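Local structure of large component of pyocin AP41 (Pseudomonas aeruginosa, 4UHQ) at residues F94-V99 with L114-P119. The protein is a bacteriocin whose DNase domain, the part in this structure, probably cleaves DNA as a metal-dependent HNH endonuclease. Residues are numbered along the deposited sequence; the frame is centred on the assembly and turned at random.
Sequences FEIHHV and LVIVTP. With NI (nickel (II) ion), chain E.
The antiparallel hairpin of the HNH (His-Me finger) nuclease motif brings His97 beside Val115 and Glu95 beside Val117, each a hydrogen-bonded pair. Val117 O accepts from Glu95 N at 2.8 Å, nearly straight, and Val117 N returns a bond to Glu95 O; His97 and Val115 are joined by a second, somewhat more bent pair of N-H...O bonds. On the face carrying Glu95, His97, Val115 and Val117, the His97 ring meets Val115 with its edge, His97 CD2 lying 3.5 Å from Val115 CG2, while Val117 CG2 packs against His97 CB. CG anti to the backbone N (chi1 158°) swings the ring over to the metal side, and chi2 of 74° turns His97 ND1 to the nickel, 2.1 Å away; water 2 is a further ligand. Helix 119-132, which follows the second strand to complete the beta-beta-alpha-metal unit, supplies the ligands His126 and His122, the latter hydrogen-bonded through ND1 to Glu95 OE1, a second-shell contact that probably orients it. Glu95 OE1 also accepts from water 1, which donates to Pro119 O as well. The carboxylate lies against the Pro119 ring, Glu95 OE2 3.8 Å from Pro119 CB. On the other face, Leu114 CD2 sits over the His98 ring in a CH-pi contact, 3.8 Å from the centroid, while His98 NE2 is hydrogen-bonded to Leu108 O. Ile116 CD1 reaches Ile96 CG1 at 3.6 Å, and both isoleucines touch Phe52 of helix 45-57, which packs against this side.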
loop_
_atom_site.group_PDB
_atom_site.type_symbol
_atom_site.label_atom_id
_atom_site.label_comp_id
_atom_site.label_asym_id
_atom_site.label_seq_id
_atom_site.Cartn_x
_atom_site.Cartn_y
_atom_site.Cartn_z
ATOM N N PHE A 94 6.234 5.070 1.147
ATOM C CA PHE A 94 5.027 4.615 0.474
ATOM C C PHE A 94 3.966 4.218 1.503
ATOM O O PHE A 94 4.254 3.604 2.540
ATOM C CB PHE A 94 5.370 3.438 -0.466
ATOM C CG PHE A 94 6.129 3.857 -1.686
ATOM C CD1 PHE A 94 5.468 4.267 -2.801
ATOM C CD2 PHE A 94 7.512 3.745 -1.717
ATOM C CE1 PHE A 94 6.163 4.652 -3.953
ATOM C CE2 PHE A 94 8.205 4.126 -2.856
ATOM C CZ PHE A 94 7.543 4.542 -3.961
ATOM N N GLU A 95 2.738 4.608 1.202
ATOM C CA GLU A 95 1.600 4.420 2.093
ATOM C C GLU A 95 0.568 3.507 1.490
ATOM O O GLU A 95 0.415 3.472 0.279
ATOM C CB GLU A 95 0.945 5.810 2.403
ATOM C CG GLU A 95 1.919 6.637 3.278
ATOM C CD GLU A 95 1.464 8.022 3.602
ATOM O OE1 GLU A 95 0.423 8.448 3.052
ATOM O OE2 GLU A 95 2.177 8.696 4.388
ATOM N N ILE A 96 -0.146 2.774 2.345
ATOM C CA ILE A 96 -1.266 1.956 1.918
ATOM C C ILE A 96 -2.539 2.772 2.157
ATOM O O ILE A 96 -2.831 3.132 3.309
ATOM C CB ILE A 96 -1.301 0.655 2.713
ATOM C CG1 ILE A 96 0.012 -0.105 2.581
ATOM C CG2 ILE A 96 -2.484 -0.209 2.188
ATOM C CD1 ILE A 96 0.108 -1.267 3.585
ATOM N N HIS A 97 -3.210 3.166 1.083
ATOM C CA HIS A 97 -4.432 3.973 1.197
ATOM C C HIS A 97 -5.666 3.110 0.972
ATOM O O HIS A 97 -5.701 2.213 0.115
ATOM C CB HIS A 97 -4.346 5.131 0.175
ATOM C CG HIS A 97 -5.659 5.750 -0.246
ATOM N ND1 HIS A 97 -6.426 6.596 0.555
ATOM C CD2 HIS A 97 -6.277 5.724 -1.456
ATOM C CE1 HIS A 97 -7.471 7.016 -0.136
ATOM N NE2 HIS A 97 -7.408 6.497 -1.359
ATOM N N HIS A 98 -6.678 3.370 1.791
ATOM C CA HIS A 98 -7.972 2.725 1.636
ATOM C C HIS A 98 -8.790 3.498 0.608
ATOM O O HIS A 98 -9.146 4.653 0.805
ATOM C CB HIS A 98 -8.690 2.671 3.005
ATOM C CG HIS A 98 -8.039 1.699 3.942
ATOM N ND1 HIS A 98 -6.982 2.034 4.771
ATOM C CD2 HIS A 98 -8.305 0.387 4.158
ATOM C CE1 HIS A 98 -6.601 0.941 5.436
ATOM N NE2 HIS A 98 -7.385 -0.069 5.079
ATOM N N VAL A 99 -9.059 2.843 -0.519
ATOM C CA VAL A 99 -9.664 3.467 -1.693
ATOM C C VAL A 99 -11.018 4.076 -1.351
ATOM O O VAL A 99 -11.285 5.230 -1.695
ATOM C CB VAL A 99 -9.810 2.436 -2.818
ATOM C CG1 VAL A 99 -10.518 3.020 -4.008
ATOM C CG2 VAL A 99 -8.419 1.969 -3.287
ATOM N N LEU A 114 -7.409 -1.599 -1.197
ATOM C CA LEU A 114 -6.090 -0.964 -0.911
ATOM C C LEU A 114 -5.372 -0.572 -2.192
ATOM O O LEU A 114 -5.450 -1.304 -3.201
ATOM C CB LEU A 114 -5.154 -1.913 -0.151
ATOM C CG LEU A 114 -5.769 -2.483 1.099
ATOM C CD1 LEU A 114 -4.772 -3.424 1.774
ATOM C CD2 LEU A 114 -6.228 -1.407 2.076
ATOM N N VAL A 115 -4.689 0.566 -2.136
ATOM C CA VAL A 115 -3.686 0.888 -3.163
ATOM C C VAL A 115 -2.429 1.352 -2.477
ATOM O O VAL A 115 -2.441 1.718 -1.285
ATOM C CB VAL A 115 -4.167 1.979 -4.144
ATOM C CG1 VAL A 115 -5.289 1.458 -5.030
ATOM C CG2 VAL A 115 -4.621 3.264 -3.355
ATOM N N ILE A 116 -1.308 1.352 -3.214
ATOM C CA ILE A 116 -0.105 2.014 -2.711
ATOM C C ILE A 116 0.025 3.367 -3.382
ATOM O O ILE A 116 -0.224 3.492 -4.587
ATOM C CB ILE A 116 1.191 1.215 -2.978
ATOM C CG1 ILE A 116 1.089 -0.209 -2.430
ATOM C CG2 ILE A 116 2.391 1.932 -2.350
ATOM C CD1 ILE A 116 0.690 -0.313 -0.930
ATOM N N VAL A 117 0.317 4.384 -2.565
ATOM C CA VAL A 117 0.457 5.773 -2.991
ATOM C C VAL A 117 1.648 6.388 -2.296
ATOM O O VAL A 117 2.092 5.939 -1.224
ATOM C CB VAL A 117 -0.797 6.609 -2.661
ATOM C CG1 VAL A 117 -1.919 6.303 -3.651
ATOM C CG2 VAL A 117 -1.241 6.316 -1.199
ATOM N N THR A 118 2.221 7.419 -2.898
ATOM C CA THR A 118 3.240 8.193 -2.172
ATOM C C THR A 118 2.553 9.081 -1.130
ATOM O O THR A 118 1.347 9.334 -1.225
ATOM C CB THR A 118 4.070 9.096 -3.082
ATOM O OG1 THR A 118 3.183 10.004 -3.750
ATOM C CG2 THR A 118 4.768 8.270 -4.093
ATOM N N PRO A 119 3.289 9.579 -0.152
ATOM C CA PRO A 119 2.639 10.482 0.808
ATOM C C PRO A 119 2.007 11.689 0.135
ATOM O O PRO A 119 0.867 12.116 0.526
ATOM C CB PRO A 119 3.778 10.906 1.723
ATOM C CG PRO A 119 4.725 9.715 1.688
ATOM C CD PRO A 119 4.661 9.216 0.274
HETATM NI NI NI E . -6.347 7.252 2.535
HETATM O O HOH W 1 0.108 11.377 3.138
HETATM O O HOH W 2 -8.388 6.557 2.620
#